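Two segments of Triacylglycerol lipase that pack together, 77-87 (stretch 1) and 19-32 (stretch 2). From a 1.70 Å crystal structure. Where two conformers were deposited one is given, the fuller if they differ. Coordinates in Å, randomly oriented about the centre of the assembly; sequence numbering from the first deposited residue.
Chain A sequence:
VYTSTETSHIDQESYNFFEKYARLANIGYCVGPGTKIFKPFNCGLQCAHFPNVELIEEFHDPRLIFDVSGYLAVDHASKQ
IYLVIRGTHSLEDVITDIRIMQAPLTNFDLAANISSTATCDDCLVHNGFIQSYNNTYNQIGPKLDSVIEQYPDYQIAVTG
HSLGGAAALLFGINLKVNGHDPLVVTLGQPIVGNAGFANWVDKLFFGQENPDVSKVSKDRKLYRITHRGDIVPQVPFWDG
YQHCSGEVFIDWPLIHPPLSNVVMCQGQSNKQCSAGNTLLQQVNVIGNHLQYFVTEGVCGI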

# COMPACT_ATOMS: atom_id res chain seq x y z
N ALA A 77 -11.11 -7.60 -17.68
CA ALA A 77 -11.58 -6.34 -18.37
C ALA A 77 -10.45 -5.37 -18.42
O ALA A 77 -10.23 -4.69 -19.44
CB ALA A 77 -12.78 -5.73 -17.68
N SER A 78 -9.70 -5.22 -17.36
CA SER A 78 -8.60 -4.26 -17.36
C SER A 78 -7.26 -4.90 -17.76
O SER A 78 -6.27 -4.14 -17.95
CB SER A 78 -8.46 -3.59 -15.95
OG SER A 78 -8.03 -4.61 -15.05
N LYS A 79 -7.27 -6.22 -17.95
CA LYS A 79 -6.01 -7.00 -18.24
C LYS A 79 -4.94 -6.80 -17.19
O LYS A 79 -3.80 -6.35 -17.44
CB LYS A 79 -5.45 -6.57 -19.63
CG LYS A 79 -6.26 -7.16 -20.84
CD LYS A 79 -7.61 -6.60 -20.83
CE LYS A 79 -8.59 -6.99 -22.05
NZ LYS A 79 -9.76 -6.03 -22.08
N GLN A 80 -5.33 -7.08 -15.93
CA GLN A 80 -4.44 -6.89 -14.80
C GLN A 80 -4.58 -8.13 -13.90
O GLN A 80 -5.60 -8.83 -13.91
CB GLN A 80 -4.82 -5.67 -13.94
CG GLN A 80 -4.53 -4.36 -14.74
CD GLN A 80 -5.03 -3.17 -13.97
OE1 GLN A 80 -6.21 -3.06 -13.68
NE2 GLN A 80 -4.10 -2.33 -13.50
N ILE A 81 -3.50 -8.32 -13.15
CA ILE A 81 -3.48 -9.34 -12.05
C ILE A 81 -3.38 -8.47 -10.78
O ILE A 81 -2.50 -7.60 -10.66
CB ILE A 81 -2.19 -10.18 -12.17
CG1 ILE A 81 -2.29 -11.03 -13.46
CG2 ILE A 81 -2.12 -11.13 -10.89
CD1 ILE A 81 -0.87 -11.67 -13.93
N TYR A 82 -4.27 -8.76 -9.84
CA TYR A 82 -4.28 -7.98 -8.57
C TYR A 82 -3.75 -8.83 -7.41
O TYR A 82 -4.22 -9.93 -7.29
CB TYR A 82 -5.70 -7.66 -8.20
CG TYR A 82 -6.44 -6.78 -9.17
CD1 TYR A 82 -5.80 -5.74 -9.80
CD2 TYR A 82 -7.78 -6.97 -9.34
CE1 TYR A 82 -6.53 -4.90 -10.71
CE2 TYR A 82 -8.54 -6.15 -10.29
CZ TYR A 82 -7.85 -5.12 -10.89
OH TYR A 82 -8.50 -4.30 -11.79
N LEU A 83 -2.78 -8.31 -6.67
CA LEU A 83 -2.43 -8.91 -5.39
C LEU A 83 -2.84 -7.84 -4.31
O LEU A 83 -2.39 -6.73 -4.37
CB LEU A 83 -0.92 -9.11 -5.33
CG LEU A 83 -0.47 -9.62 -3.92
CD1 LEU A 83 -1.19 -10.90 -3.53
CD2 LEU A 83 1.05 -9.85 -4.02
N VAL A 84 -3.70 -8.28 -3.37
CA VAL A 84 -4.24 -7.32 -2.41
C VAL A 84 -3.92 -7.93 -1.04
O VAL A 84 -4.13 -9.12 -0.83
CB VAL A 84 -5.72 -7.27 -2.54
CG1 VAL A 84 -6.39 -6.44 -1.37
CG2 VAL A 84 -6.12 -6.58 -3.94
N ILE A 85 -3.38 -7.05 -0.19
CA ILE A 85 -2.88 -7.56 1.12
C ILE A 85 -3.44 -6.67 2.24
O ILE A 85 -3.66 -5.47 2.07
CB ILE A 85 -1.41 -7.44 1.18
CG1 ILE A 85 -0.70 -7.98 -0.14
CG2 ILE A 85 -0.90 -8.38 2.37
CD1 ILE A 85 0.78 -7.48 -0.29
N ARG A 86 -3.63 -7.28 3.41
CA ARG A 86 -4.06 -6.54 4.58
C ARG A 86 -3.30 -7.19 5.74
O ARG A 86 -2.72 -8.23 5.59
CB ARG A 86 -5.61 -6.71 4.80
CG ARG A 86 -6.12 -8.18 4.68
CD ARG A 86 -7.30 -8.64 5.48
NE ARG A 86 -7.38 -8.24 6.86
CZ ARG A 86 -8.34 -8.68 7.67
NH1 ARG A 86 -9.26 -9.54 7.22
NH2 ARG A 86 -8.37 -8.27 8.92
N GLY A 87 -3.27 -6.52 6.87
CA GLY A 87 -2.86 -7.22 8.16
C GLY A 87 -3.92 -8.15 8.61
O GLY A 87 -5.13 -7.86 8.59
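Stretch 2 19-32: EKYARLANIGYCVG

Stretch 2 enters as a helix, already under way at Glu19, and lies across one face of strand 80-87 with an axis-to-axis closest approach of 7.6 Å. The N-to-C directions diverge by 59° (signed crossing angle -59°), so the helix runs obliquely along the strand, and Lys20 falls near the start of the strand while the segment from Gly28 to Val31 reaches Arg86. The alternation of the extended strand turns Gln80, Tyr82, Val84 and Arg86 toward stretch 2, whereas Ile81 and Leu83 remain out of its reach.

At the first end the contact is polar. The all-trans side chain of Lys20 extends until NZ donates to Gln80 OE1 at 2.8 Å, and Gln80 NE2 in turn donates to Tyr21 OH at 3.0 Å, so one amide engages two successive helix residues. Lys20 CE also passes 3.1 Å from Tyr82 OH. Farther along, Leu24 is the main bump of the helix: its CD1 sits over one face of the Tyr82 ring, 3.7 Å from the ring centroid and only 10° off the normal, while its CB lies 4.2 Å from Val84 CG2.

Val84 provides the answering knob. Its CG1 lies 3.4 Å from Leu24 O and 3.9 Å from both Ala25 CA and Gly28 CA, a hollow left open by the bare Gly28; an ideal CB there would come within 3.1 Å of Val84 CG1. The backbones are close here, with the CA atoms of Val84 and Ala25 6.0 Å apart and those of Arg86 and Gly28 6.1 Å apart. Nearby, a water bridges Ala25 O and Ile85 O.

Arg86 then fits along the segment from Gly28 to Val31. Its CD is 3.0 Å from Gly28 O, its CB lies over one face of the Tyr29 ring, and NH1 makes a weak hydrogen bond to Val31 O at 2.9 Å.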

# COMPACT_ATOMS: atom_id res chain seq x y z
N GLU A 19 -9.66 5.67 -6.53
CA GLU A 19 -10.85 5.03 -5.91
C GLU A 19 -10.91 3.58 -6.20
O GLU A 19 -11.25 2.77 -5.33
CB GLU A 19 -12.09 5.80 -6.38
CG GLU A 19 -13.41 5.21 -5.85
CD GLU A 19 -14.62 6.03 -6.40
OE1 GLU A 19 -14.84 6.00 -7.63
OE2 GLU A 19 -15.26 6.68 -5.55
N LYS A 20 -10.57 3.22 -7.44
CA LYS A 20 -10.51 1.81 -7.79
C LYS A 20 -9.63 0.95 -6.85
O LYS A 20 -10.15 -0.13 -6.37
CB LYS A 20 -10.02 1.65 -9.26
CG LYS A 20 -9.72 0.18 -9.56
CD LYS A 20 -9.24 0.13 -11.06
CE LYS A 20 -8.66 -1.24 -11.34
NZ LYS A 20 -8.22 -1.35 -12.79
N TYR A 21 -8.43 1.46 -6.58
CA TYR A 21 -7.47 0.68 -5.72
C TYR A 21 -8.00 0.77 -4.27
O TYR A 21 -7.94 -0.25 -3.48
CB TYR A 21 -5.97 1.06 -5.91
CG TYR A 21 -5.60 0.58 -7.29
CD1 TYR A 21 -5.32 -0.78 -7.52
CD2 TYR A 21 -5.67 1.45 -8.36
CE1 TYR A 21 -5.11 -1.25 -8.75
CE2 TYR A 21 -5.44 0.95 -9.65
CZ TYR A 21 -5.18 -0.39 -9.81
OH TYR A 21 -4.96 -0.89 -11.07
N ALA A 22 -8.63 1.87 -3.90
CA ALA A 22 -9.20 1.82 -2.58
C ALA A 22 -10.25 0.74 -2.42
O ALA A 22 -10.37 0.11 -1.37
CB ALA A 22 -9.85 3.25 -2.19
N ARG A 23 -11.07 0.54 -3.44
CA ARG A 23 -12.04 -0.50 -3.38
C ARG A 23 -11.40 -1.91 -3.34
O ARG A 23 -11.82 -2.71 -2.62
CB ARG A 23 -13.02 -0.48 -4.55
CG ARG A 23 -13.85 0.77 -4.73
CD ARG A 23 -14.94 0.48 -5.75
NE ARG A 23 -15.61 1.65 -6.25
CZ ARG A 23 -16.57 2.29 -5.63
NH1 ARG A 23 -17.03 1.89 -4.47
NH2 ARG A 23 -17.09 3.32 -6.21
N LEU A 24 -10.41 -2.15 -4.16
CA LEU A 24 -9.77 -3.46 -4.18
C LEU A 24 -9.16 -3.73 -2.79
O LEU A 24 -9.21 -4.90 -2.32
CB LEU A 24 -8.67 -3.54 -5.23
CG LEU A 24 -9.35 -3.66 -6.61
CD1 LEU A 24 -8.23 -3.34 -7.69
CD2 LEU A 24 -10.10 -5.02 -6.98
N ALA A 25 -8.51 -2.72 -2.24
CA ALA A 25 -7.95 -2.89 -0.83
C ALA A 25 -9.00 -3.21 0.14
O ALA A 25 -8.78 -4.06 1.06
CB ALA A 25 -7.26 -1.63 -0.43
N ASN A 26 -10.16 -2.56 0.06
CA ASN A 26 -11.33 -2.84 0.98
C ASN A 26 -11.77 -4.24 0.90
O ASN A 26 -12.01 -4.88 1.94
CB ASN A 26 -12.43 -1.78 0.66
CG ASN A 26 -13.80 -2.17 1.09
OD1 ASN A 26 -14.25 -3.29 0.90
ND2 ASN A 26 -14.54 -1.17 1.60
N ILE A 27 -11.75 -4.83 -0.33
CA ILE A 27 -12.15 -6.21 -0.50
C ILE A 27 -11.19 -7.20 0.26
O ILE A 27 -11.61 -8.35 0.58
CB ILE A 27 -12.32 -6.50 -2.05
CG1 ILE A 27 -13.53 -5.67 -2.49
CG2 ILE A 27 -12.62 -8.04 -2.33
CD1 ILE A 27 -13.50 -5.51 -4.08
N GLY A 28 -10.02 -6.76 0.59
CA GLY A 28 -9.04 -7.60 1.31
C GLY A 28 -9.62 -7.89 2.69
O GLY A 28 -9.28 -8.96 3.25
N TYR A 29 -10.52 -7.06 3.19
CA TYR A 29 -11.15 -7.32 4.48
C TYR A 29 -12.30 -8.32 4.41
O TYR A 29 -12.84 -8.69 5.39
CB TYR A 29 -11.53 -6.00 5.18
CG TYR A 29 -10.34 -5.15 5.53
CD1 TYR A 29 -9.69 -5.32 6.70
CD2 TYR A 29 -9.86 -4.18 4.70
CE1 TYR A 29 -8.63 -4.59 7.04
CE2 TYR A 29 -8.80 -3.44 5.03
CZ TYR A 29 -8.14 -3.66 6.24
OH TYR A 29 -7.05 -2.94 6.64
N CYS A 30 -12.64 -8.77 3.20
CA CYS A 30 -13.58 -9.87 2.98
C CYS A 30 -12.89 -11.27 3.08
O CYS A 30 -13.60 -12.27 2.81
CB CYS A 30 -14.37 -9.75 1.63
SG CYS A 30 -15.38 -8.19 1.66
N VAL A 31 -11.58 -11.31 3.32
CA VAL A 31 -10.82 -12.54 3.49
C VAL A 31 -10.61 -12.68 4.97
O VAL A 31 -10.10 -11.80 5.67
CB VAL A 31 -9.45 -12.43 2.82
CG1 VAL A 31 -8.68 -13.77 2.93
CG2 VAL A 31 -9.67 -12.16 1.32
N GLY A 32 -11.02 -13.83 5.43
CA GLY A 32 -10.75 -14.13 6.85
C GLY A 32 -11.92 -14.83 7.47
O GLY A 32 -12.83 -15.28 6.78
O HOH W 1 -6.05 -3.97 2.05
O HOH W 2 -4.60 -4.12 7.40